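Local atomic coordinates of rhusiopathiae surface protein B (Erysipelothrix rhusiopathiae, PDB entry 3V10), a protein that probably binds collagen at the bacterial cell surface, the part described here being its collagen-binding region. Residues 163-172 with 183-194; 272-281 with 301-309. All coordinates share one frame; numbering follows the deposited sequence.

Contact 1: residues 163-172 with 183-194; sequences SPIFYWKTGT and WWLNINSPKEAV
Asn186 stacks obliquely over one face of the Trp168 indole, the planes 26° apart. Its CB stands 3.8 Å from the centroid of the six-membered ring of Trp168, near its normal, a CH-pi contact, while ND2 is offset toward the rim. Trp168 CG sits between its backbone N and carbonyl carbon (chi1 80°), which brings the indole beneath the Asn186 side chain. Trp168 O takes two donors: Asn186 N at 2.9 Å and, from above the carbonyl plane, Asn186 ND2 at 3.0 Å. The second bond holds the turn of the amide, helped by the stacking and by a water joining ND2 to Thr170 OG1. Beyond the strand ends, Phe166 swings its ring, CG opposite the backbone N (chi1 -175°), under Asn188 CA, 4.0 Å from the ring centroid, and against Val194 CG1, 3.5 Å from Phe166 CE2. Asn188 is itself held: its OD1 accepts from Glu192 N at 2.7 Å, in plane on a lone pair, and ND2 donates to Glu192 O. On the face opposite Trp168 and Asn186, Tyr167, Lys169, Leu185 and Ile187 point the same way. Alternating pairs show antiparallel strands, and their short connection makes a beta hairpin at the sheet edge of the collagen-binding domain.

Contact 2: residues 272-281 with 301-309; sequences KKLENYKNSS and TDTSVVNMF
The amide of Asn307 reaches across to two backbone carbonyls: ND2 donates to Lys272 O at 3.0 Å and to Leu274 O at 2.9 Å. Both acceptors lie near the amide plane, yet the nitrogen stands above each carbonyl plane. With CG opposite its backbone N (chi1 -175°), the side chain extends into the turn before strand 276-281, while OD1 accepts from Phe309 N in an Asx turn. Buried beside it, Tyr277 brings CE2 within 3.7 Å of Met308 CE; Tyr277 OH, also bonded to Asp271 O, lies at the edge of the Phe309 ring, 3.5 Å from Phe309 CE2. Val305 and Asn279 share this inner face, on which Trp183 packs. The reverse face is looser and more exposed, as at Lys278, whose CG touches Ser304 CB at 3.9 Å, while Asn276 ND2 lies alongside Val306 CG2. At the far end Ser281 OG donates 2.6 Å to Thr301 O on a lone pair, while Ser281 N bonds to Asp302 OD1 at 3.1 Å. These side-chain groups prolong the backbone ladder past both ends of strand 303-306, consistent with polar bonding helping to hold the register while aromatic packing fills the inner side.

In the fold
Following the chain from the N terminus, contact 1 closes first, joining strands 167-173 and 180-187 across a short connection. Contact 2 opens later and closes a longer loop, in which strand 276-286 runs on before helix 298-301 leads into strand 303-306. The two loops are in series, neither nested nor crossed. They belong to different antiparallel sheets, one of five strands and one of six, whose inner faces meet: Tyr167 OH lies 2.7 Å from Ser281 OG, a probable hydrogen bond, and Lys169 packs on Thr303. Past contact 2, strand 311-315 joins the sheet of the N-terminal part, so its 301-309 segment leads from one half of the molecule to the other.

Contact 1: residues 163-172 with 183-194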
loop_
_atom_site.group_PDB
_atom_site.type_symbol
_atom_site.label_atom_id
_atom_site.label_comp_id
_atom_site.label_asym_id
_atom_site.label_seq_id
_atom_site.Cartn_x
_atom_site.Cartn_y
_atom_site.Cartn_z
ATOM N N SER A 163 24.053 3.916 -0.797
ATOM C CA SER A 163 23.944 2.578 -0.223
ATOM C C SER A 163 25.025 1.631 -0.726
ATOM O O SER A 163 25.449 1.709 -1.881
ATOM C CB SER A 163 22.577 1.971 -0.537
ATOM O OG SER A 163 22.548 0.594 -0.194
ATOM N N PRO A 164 25.498 0.731 0.149
ATOM C CA PRO A 164 26.533 -0.253 -0.181
ATOM C C PRO A 164 25.927 -1.584 -0.649
ATOM O O PRO A 164 26.638 -2.462 -1.145
ATOM C CB PRO A 164 27.287 -0.389 1.132
ATOM C CG PRO A 164 26.172 -0.319 2.128
ATOM C CD PRO A 164 25.333 0.833 1.613
ATOM N N ILE A 165 24.611 -1.724 -0.490
ATOM C CA ILE A 165 23.911 -2.944 -0.894
ATOM C C ILE A 165 23.814 -3.007 -2.412
ATOM O O ILE A 165 23.205 -2.145 -3.044
ATOM C CB ILE A 165 22.486 -3.000 -0.295
ATOM C CG1 ILE A 165 22.564 -2.917 1.231
ATOM C CG2 ILE A 165 21.785 -4.292 -0.715
ATOM C CD1 ILE A 165 23.449 -3.976 1.858
ATOM N N PHE A 166 24.401 -4.046 -2.995
ATOM C CA PHE A 166 24.399 -4.190 -4.440
ATOM C C PHE A 166 23.027 -4.328 -5.077
ATOM O O PHE A 166 22.786 -3.766 -6.140
ATOM C CB PHE A 166 25.264 -5.373 -4.863
ATOM C CG PHE A 166 25.406 -5.503 -6.348
ATOM C CD1 PHE A 166 24.480 -6.227 -7.092
ATOM C CD2 PHE A 166 26.456 -4.875 -7.013
ATOM C CE1 PHE A 166 24.599 -6.320 -8.476
ATOM C CE2 PHE A 166 26.582 -4.963 -8.395
ATOM C CZ PHE A 166 25.651 -5.687 -9.130
ATOM N N TYR A 167 22.134 -5.081 -4.449
ATOM C CA TYR A 167 20.803 -5.264 -5.022
ATOM C C TYR A 167 19.707 -5.477 -3.999
ATOM O O TYR A 167 19.864 -6.238 -3.045
ATOM C CB TYR A 167 20.799 -6.459 -5.987
ATOM C CG TYR A 167 19.408 -6.854 -6.478
ATOM C CD1 TYR A 167 18.701 -6.030 -7.343
ATOM C CD2 TYR A 167 18.795 -8.028 -6.036
ATOM C CE1 TYR A 167 17.410 -6.358 -7.761
ATOM C CE2 TYR A 167 17.505 -8.371 -6.442
ATOM C CZ TYR A 167 16.818 -7.524 -7.308
ATOM O OH TYR A 167 15.544 -7.827 -7.720
ATOM N N TRP A 168 18.589 -4.790 -4.201
ATOM C CA TRP A 168 17.434 -4.973 -3.337
ATOM C C TRP A 168 16.213 -4.481 -4.095
ATOM O O TRP A 168 16.317 -3.647 -4.994
ATOM C CB TRP A 168 17.601 -4.237 -2.000
ATOM C CG TRP A 168 17.317 -2.779 -2.039
ATOM C CD1 TRP A 168 16.106 -2.171 -1.856
ATOM C CD2 TRP A 168 18.265 -1.733 -2.256
ATOM N NE1 TRP A 168 16.245 -0.805 -1.942
ATOM C CE2 TRP A 168 17.560 -0.510 -2.189
ATOM C CE3 TRP A 168 19.644 -1.709 -2.502
ATOM C CZ2 TRP A 168 18.191 0.728 -2.358
ATOM C CZ3 TRP A 168 20.273 -0.473 -2.668
ATOM C CH2 TRP A 168 19.543 0.725 -2.596
ATOM N N LYS A 169 15.062 -5.033 -3.745
ATOM C CA LYS A 169 13.818 -4.668 -4.394
ATOM C C LYS A 169 12.818 -4.160 -3.362
ATOM O O LYS A 169 12.831 -4.582 -2.210
ATOM C CB LYS A 169 13.250 -5.888 -5.119
ATOM C CG LYS A 169 12.904 -7.031 -4.200
ATOM C CD LYS A 169 11.416 -7.083 -3.966
ATOM C CE LYS A 169 10.697 -7.658 -5.171
ATOM N NZ LYS A 169 10.984 -6.913 -6.423
ATOM N N THR A 170 11.955 -3.244 -3.783
ATOM C CA THR A 170 10.948 -2.689 -2.889
ATOM C C THR A 170 9.641 -2.537 -3.644
ATOM O O THR A 170 9.607 -2.613 -4.871
ATOM C CB THR A 170 11.360 -1.301 -2.351
ATOM O OG1 THR A 170 11.325 -0.346 -3.417
ATOM C CG2 THR A 170 12.756 -1.348 -1.766
ATOM N N GLY A 171 8.562 -2.325 -2.905
ATOM C CA GLY A 171 7.270 -2.172 -3.544
ATOM C C GLY A 171 6.258 -1.571 -2.601
ATOM O O GLY A 171 6.412 -1.635 -1.379
ATOM N N THR A 172 5.221 -0.972 -3.170
ATOM C CA THR A 172 4.168 -0.379 -2.363
ATOM C C THR A 172 2.938 -0.175 -3.231
ATOM O O THR A 172 2.976 -0.388 -4.449
ATOM C CB THR A 172 4.615 0.970 -1.742
ATOM O OG1 THR A 172 3.628 1.403 -0.794
ATOM C CG2 THR A 172 4.798 2.042 -2.818
ATOM N N TRP A 183 6.771 -0.888 -8.172
ATOM C CA TRP A 183 7.938 -1.655 -7.747
ATOM C C TRP A 183 9.264 -1.077 -8.217
ATOM O O TRP A 183 9.330 -0.385 -9.232
ATOM C CB TRP A 183 7.811 -3.103 -8.223
ATOM C CG TRP A 183 6.494 -3.716 -7.877
ATOM C CD1 TRP A 183 5.323 -3.569 -8.556
ATOM C CD2 TRP A 183 6.197 -4.529 -6.736
ATOM N NE1 TRP A 183 4.312 -4.234 -7.913
ATOM C CE2 TRP A 183 4.819 -4.832 -6.789
ATOM C CE3 TRP A 183 6.957 -5.027 -5.671
ATOM C CZ2 TRP A 183 4.185 -5.615 -5.819
ATOM C CZ3 TRP A 183 6.326 -5.807 -4.705
ATOM C CH2 TRP A 183 4.955 -6.092 -4.785
ATOM N N TRP A 184 10.322 -1.388 -7.467
ATOM C CA TRP A 184 11.671 -0.907 -7.756
ATOM C C TRP A 184 12.723 -2.001 -7.646
ATOM O O TRP A 184 12.806 -2.666 -6.618
ATOM C CB TRP A 184 12.082 0.181 -6.754
ATOM C CG TRP A 184 11.372 1.482 -6.879
ATOM C CD1 TRP A 184 11.817 2.597 -7.525
ATOM C CD2 TRP A 184 10.089 1.816 -6.337
ATOM N NE1 TRP A 184 10.896 3.605 -7.419
ATOM C CE2 TRP A 184 9.823 3.154 -6.695
ATOM C CE3 TRP A 184 9.139 1.113 -5.584
ATOM C CZ2 TRP A 184 8.641 3.810 -6.326
ATOM C CZ3 TRP A 184 7.962 1.762 -5.217
ATOM C CH2 TRP A 184 7.726 3.099 -5.591
ATOM N N LEU A 185 13.517 -2.183 -8.697
ATOM C CA LEU A 185 14.621 -3.141 -8.664
ATOM C C LEU A 185 15.868 -2.247 -8.659
ATOM O O LEU A 185 16.182 -1.601 -9.656
ATOM C CB LEU A 185 14.632 -4.038 -9.910
ATOM C CG LEU A 185 13.365 -4.818 -10.264
ATOM C CD1 LEU A 185 13.669 -5.763 -11.434
ATOM C CD2 LEU A 185 12.871 -5.601 -9.063
ATOM N N ASN A 186 16.566 -2.192 -7.530
ATOM C CA ASN A 186 17.756 -1.350 -7.410
ATOM C C ASN A 186 19.019 -2.160 -7.672
ATOM O O ASN A 186 19.494 -2.878 -6.796
ATOM C CB ASN A 186 17.786 -0.739 -6.010
ATOM C CG ASN A 186 16.487 -0.037 -5.668
ATOM O OD1 ASN A 186 16.256 1.097 -6.085
ATOM N ND2 ASN A 186 15.620 -0.717 -4.931
ATOM N N ILE A 187 19.567 -2.015 -8.876
ATOM C CA ILE A 187 20.744 -2.768 -9.289
ATOM C C ILE A 187 22.041 -1.977 -9.288
ATOM O O ILE A 187 22.169 -0.954 -9.959
ATOM C CB ILE A 187 20.537 -3.354 -10.700
ATOM C CG1 ILE A 187 19.191 -4.079 -10.752
ATOM C CG2 ILE A 187 21.676 -4.309 -11.046
ATOM C CD1 ILE A 187 18.790 -4.546 -12.141
ATOM N N ASN A 188 23.002 -2.482 -8.530
ATOM C CA ASN A 188 24.313 -1.869 -8.414
ATOM C C ASN A 188 24.313 -0.444 -7.877
ATOM O O ASN A 188 24.819 0.475 -8.527
ATOM C CB ASN A 188 25.041 -1.912 -9.761
ATOM C CG ASN A 188 26.535 -1.731 -9.607
ATOM O OD1 ASN A 188 27.033 -1.617 -8.488
ATOM N ND2 ASN A 188 27.257 -1.708 -10.722
ATOM N N SER A 189 23.742 -0.262 -6.690
ATOM C CA SER A 189 23.723 1.045 -6.042
ATOM C C SER A 189 25.160 1.478 -5.735
ATOM O O SER A 189 25.504 2.650 -5.888
ATOM C CB SER A 189 22.924 1.002 -4.733
ATOM O OG SER A 189 21.528 0.949 -4.967
ATOM N N PRO A 190 26.018 0.536 -5.292
ATOM C CA PRO A 190 27.416 0.854 -4.968
ATOM C C PRO A 190 28.240 1.319 -6.163
ATOM O O PRO A 190 29.316 1.903 -5.991
ATOM C CB PRO A 190 27.952 -0.461 -4.404
ATOM C CG PRO A 190 26.733 -1.115 -3.832
ATOM C CD PRO A 190 25.704 -0.848 -4.896
ATOM N N LYS A 191 27.740 1.046 -7.366
ATOM C CA LYS A 191 28.429 1.411 -8.599
ATOM C C LYS A 191 29.701 0.572 -8.711
ATOM O O LYS A 191 30.784 1.085 -8.991
ATOM C CB LYS A 191 28.790 2.898 -8.601
ATOM C CG LYS A 191 27.618 3.857 -8.497
ATOM C CD LYS A 191 26.867 3.991 -9.804
ATOM C CE LYS A 191 26.149 5.334 -9.866
ATOM N NZ LYS A 191 25.321 5.585 -8.650
ATOM N N GLU A 192 29.559 -0.727 -8.485
ATOM C CA GLU A 192 30.680 -1.646 -8.548
ATOM C C GLU A 192 31.159 -1.960 -9.971
ATOM O O GLU A 192 30.419 -1.839 -10.947
ATOM C CB GLU A 192 30.307 -2.952 -7.837
ATOM C CG GLU A 192 30.394 -3.001 -6.325
ATOM C CD GLU A 192 30.279 -4.444 -5.842
ATOM O OE1 GLU A 192 30.696 -5.366 -6.580
ATOM O OE2 GLU A 192 29.784 -4.678 -4.724
ATOM N N ALA A 193 32.424 -2.354 -10.063
ATOM C CA ALA A 193 33.021 -2.737 -11.330
ATOM C C ALA A 193 32.863 -4.252 -11.319
ATOM O O ALA A 193 33.811 -4.981 -11.039
ATOM C CB ALA A 193 34.495 -2.350 -11.344
ATOM N N VAL A 194 31.645 -4.719 -11.578
ATOM C CA VAL A 194 31.357 -6.153 -11.578
ATOM C C VAL A 194 32.232 -6.897 -12.571
ATOM O O VAL A 194 32.593 -6.363 -13.617
ATOM C CB VAL A 194 29.868 -6.439 -11.905
ATOM C CG1 VAL A 194 28.982 -5.862 -10.814
ATOM C CG2 VAL A 194 29.507 -5.851 -13.267
HETATM O O HOH W 1 21.416 -1.527 -5.347
HETATM O O HOH W 2 13.654 1.143 -3.819
#

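Contact 2: residues 272-281 with 301-309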
loop_
_atom_site.group_PDB
_atom_site.type_symbol
_atom_site.label_atom_id
_atom_site.label_comp_id
_atom_site.label_asym_id
_atom_site.label_seq_id
_atom_site.Cartn_x
_atom_site.Cartn_y
_atom_site.Cartn_z
ATOM N N LYS A 272 -8.824 -9.581 -5.536
ATOM C CA LYS A 272 -9.132 -8.572 -4.519
ATOM C C LYS A 272 -9.021 -8.995 -3.066
ATOM O O LYS A 272 -8.914 -8.153 -2.188
ATOM C CB LYS A 272 -10.552 -8.034 -4.770
ATOM C CG LYS A 272 -10.864 -6.670 -4.195
ATOM C CD LYS A 272 -10.177 -5.584 -5.016
ATOM C CE LYS A 272 -10.338 -5.754 -6.570
ATOM N NZ LYS A 272 -9.396 -6.660 -7.339
ATOM N N LYS A 273 -9.057 -10.294 -2.814
ATOM C CA LYS A 273 -9.021 -10.790 -1.444
ATOM C C LYS A 273 -7.718 -11.402 -0.933
ATOM O O LYS A 273 -7.648 -11.854 0.212
ATOM C CB LYS A 273 -10.169 -11.786 -1.239
ATOM C CG LYS A 273 -11.544 -11.155 -1.338
ATOM C CD LYS A 273 -11.783 -10.183 -0.185
ATOM C CE LYS A 273 -13.210 -9.655 -0.177
ATOM N NZ LYS A 273 -13.514 -8.843 -1.390
ATOM N N LEU A 274 -6.683 -11.426 -1.763
ATOM C CA LEU A 274 -5.407 -11.992 -1.329
ATOM C C LEU A 274 -4.816 -11.105 -0.233
ATOM O O LEU A 274 -4.741 -9.885 -0.394
ATOM C CB LEU A 274 -4.443 -12.086 -2.518
ATOM C CG LEU A 274 -3.285 -13.077 -2.393
ATOM C CD1 LEU A 274 -3.822 -14.490 -2.238
ATOM C CD2 LEU A 274 -2.416 -12.980 -3.631
ATOM N N GLU A 275 -4.403 -11.711 0.875
ATOM C CA GLU A 275 -3.843 -10.961 1.987
ATOM C C GLU A 275 -2.568 -10.167 1.676
ATOM O O GLU A 275 -2.374 -9.076 2.203
ATOM C CB GLU A 275 -3.614 -11.917 3.139
ATOM C CG GLU A 275 -4.849 -12.750 3.459
ATOM C CD GLU A 275 -5.333 -12.563 4.905
ATOM O OE1 GLU A 275 -6.535 -12.799 5.216
ATOM O OE2 GLU A 275 -4.496 -12.182 5.750
ATOM N N ASN A 276 -1.705 -10.717 0.826
ATOM C CA ASN A 276 -0.467 -10.027 0.442
ATOM C C ASN A 276 -0.165 -10.241 -1.040
ATOM O O ASN A 276 -0.481 -11.290 -1.592
ATOM C CB ASN A 276 0.741 -10.529 1.251
ATOM C CG ASN A 276 0.511 -10.485 2.744
ATOM O OD1 ASN A 276 0.125 -11.485 3.351
ATOM N ND2 ASN A 276 0.738 -9.326 3.344
ATOM N N TYR A 277 0.434 -9.241 -1.679
ATOM C CA TYR A 277 0.810 -9.338 -3.091
ATOM C C TYR A 277 2.326 -9.412 -3.075
ATOM O O TYR A 277 3.000 -8.424 -2.797
ATOM C CB TYR A 277 0.330 -8.108 -3.858
ATOM C CG TYR A 277 -1.177 -8.016 -3.900
ATOM C CD1 TYR A 277 -1.927 -8.867 -4.714
ATOM C CD2 TYR A 277 -1.861 -7.123 -3.077
ATOM C CE1 TYR A 277 -3.323 -8.835 -4.702
ATOM C CE2 TYR A 277 -3.249 -7.085 -3.054
ATOM C CZ TYR A 277 -3.975 -7.938 -3.863
ATOM O OH TYR A 277 -5.352 -7.884 -3.823
ATOM N N LYS A 278 2.852 -10.597 -3.367
ATOM C CA LYS A 278 4.290 -10.821 -3.314
ATOM C C LYS A 278 5.048 -10.715 -4.625
ATOM O O LYS A 278 4.473 -10.747 -5.708
ATOM C CB LYS A 278 4.571 -12.203 -2.717
ATOM C CG LYS A 278 3.847 -12.487 -1.412
ATOM C CD LYS A 278 4.182 -13.880 -0.891
ATOM C CE LYS A 278 3.390 -14.203 0.369
ATOM N NZ LYS A 278 1.933 -14.279 0.100
ATOM N N ASN A 279 6.366 -10.603 -4.492
ATOM C CA ASN A 279 7.269 -10.538 -5.625
ATOM C C ASN A 279 8.597 -11.081 -5.118
ATOM O O ASN A 279 9.095 -10.646 -4.079
ATOM C CB ASN A 279 7.443 -9.099 -6.107
ATOM C CG ASN A 279 8.277 -9.010 -7.366
ATOM O OD1 ASN A 279 8.025 -9.713 -8.343
ATOM N ND2 ASN A 279 9.275 -8.141 -7.351
ATOM N N SER A 280 9.160 -12.040 -5.837
ATOM C CA SER A 280 10.432 -12.613 -5.431
ATOM C C SER A 280 11.384 -12.498 -6.608
ATOM O O SER A 280 10.949 -12.469 -7.754
ATOM C CB SER A 280 10.256 -14.078 -5.019
ATOM O OG SER A 280 9.828 -14.889 -6.100
ATOM N N SER A 281 12.676 -12.398 -6.328
ATOM C CA SER A 281 13.655 -12.293 -7.404
ATOM C C SER A 281 14.975 -12.932 -7.005
ATOM O O SER A 281 15.258 -13.104 -5.815
ATOM C CB SER A 281 13.878 -10.821 -7.785
ATOM O OG SER A 281 14.529 -10.092 -6.750
ATOM N N THR A 301 15.990 -9.455 -1.865
ATOM C CA THR A 301 15.452 -9.799 -3.186
ATOM C C THR A 301 13.952 -10.047 -3.295
ATOM O O THR A 301 13.406 -10.044 -4.401
ATOM C CB THR A 301 16.168 -11.036 -3.751
ATOM O OG1 THR A 301 15.749 -12.204 -3.034
ATOM C CG2 THR A 301 17.681 -10.878 -3.601
ATOM N N ASP A 302 13.292 -10.269 -2.161
ATOM C CA ASP A 302 11.850 -10.534 -2.151
ATOM C C ASP A 302 11.114 -9.524 -1.284
ATOM O O ASP A 302 11.649 -9.056 -0.280
ATOM C CB ASP A 302 11.533 -11.914 -1.555
ATOM C CG ASP A 302 12.257 -13.049 -2.240
ATOM O OD1 ASP A 302 12.871 -12.844 -3.306
ATOM O OD2 ASP A 302 12.196 -14.172 -1.689
ATOM N N THR A 303 9.880 -9.207 -1.659
ATOM C CA THR A 303 9.090 -8.291 -0.854
ATOM C C THR A 303 7.607 -8.466 -1.160
ATOM O O THR A 303 7.223 -9.327 -1.952
ATOM C CB THR A 303 9.524 -6.829 -1.072
ATOM O OG1 THR A 303 9.039 -6.029 0.011
ATOM C CG2 THR A 303 8.968 -6.286 -2.370
ATOM N N SER A 304 6.768 -7.671 -0.514
ATOM C CA SER A 304 5.342 -7.783 -0.746
ATOM C C SER A 304 4.620 -6.543 -0.268
ATOM O O SER A 304 5.176 -5.725 0.468
ATOM C CB SER A 304 4.789 -9.005 -0.018
ATOM O OG SER A 304 4.920 -8.855 1.384
ATOM N N VAL A 305 3.378 -6.410 -0.712
ATOM C CA VAL A 305 2.534 -5.289 -0.334
ATOM C C VAL A 305 1.286 -5.876 0.309
ATOM O O VAL A 305 0.625 -6.743 -0.269
ATOM C CB VAL A 305 2.128 -4.436 -1.570
ATOM C CG1 VAL A 305 1.269 -3.249 -1.132
ATOM C CG2 VAL A 305 3.369 -3.939 -2.290
ATOM N N VAL A 306 0.973 -5.423 1.517
ATOM C CA VAL A 306 -0.211 -5.908 2.208
ATOM C C VAL A 306 -1.425 -5.379 1.457
ATOM O O VAL A 306 -1.407 -4.251 0.959
ATOM C CB VAL A 306 -0.245 -5.413 3.674
ATOM C CG1 VAL A 306 -1.541 -5.838 4.342
ATOM C CG2 VAL A 306 0.940 -5.990 4.439
ATOM N N ASN A 307 -2.460 -6.208 1.360
ATOM C CA ASN A 307 -3.698 -5.849 0.668
ATOM C C ASN A 307 -4.108 -4.428 1.025
ATOM O O ASN A 307 -4.300 -4.098 2.197
ATOM C CB ASN A 307 -4.813 -6.835 1.038
ATOM C CG ASN A 307 -6.089 -6.594 0.258
ATOM O OD1 ASN A 307 -6.725 -5.553 0.400
ATOM N ND2 ASN A 307 -6.470 -7.558 -0.576
ATOM N N MET A 308 -4.258 -3.594 0.002
ATOM C CA MET A 308 -4.602 -2.196 0.211
ATOM C C MET A 308 -6.039 -1.803 -0.129
ATOM O O MET A 308 -6.358 -0.611 -0.207
ATOM C CB MET A 308 -3.611 -1.314 -0.565
ATOM C CG MET A 308 -3.523 -1.544 -2.085
ATOM S SD MET A 308 -2.678 -3.057 -2.718
ATOM C CE MET A 308 -3.867 -3.503 -3.925
ATOM N N PHE A 309 -6.909 -2.793 -0.304
ATOM C CA PHE A 309 -8.310 -2.530 -0.645
ATOM C C PHE A 309 -9.219 -2.316 0.561
ATOM O O PHE A 309 -9.118 -3.018 1.566
ATOM C CB PHE A 309 -8.880 -3.684 -1.480
ATOM C CG PHE A 309 -8.345 -3.748 -2.887
ATOM C CD1 PHE A 309 -8.757 -2.825 -3.846
ATOM C CD2 PHE A 309 -7.453 -4.745 -3.261
ATOM C CE1 PHE A 309 -8.289 -2.898 -5.164
ATOM C CE2 PHE A 309 -6.977 -4.829 -4.574
ATOM C CZ PHE A 309 -7.398 -3.904 -5.528
#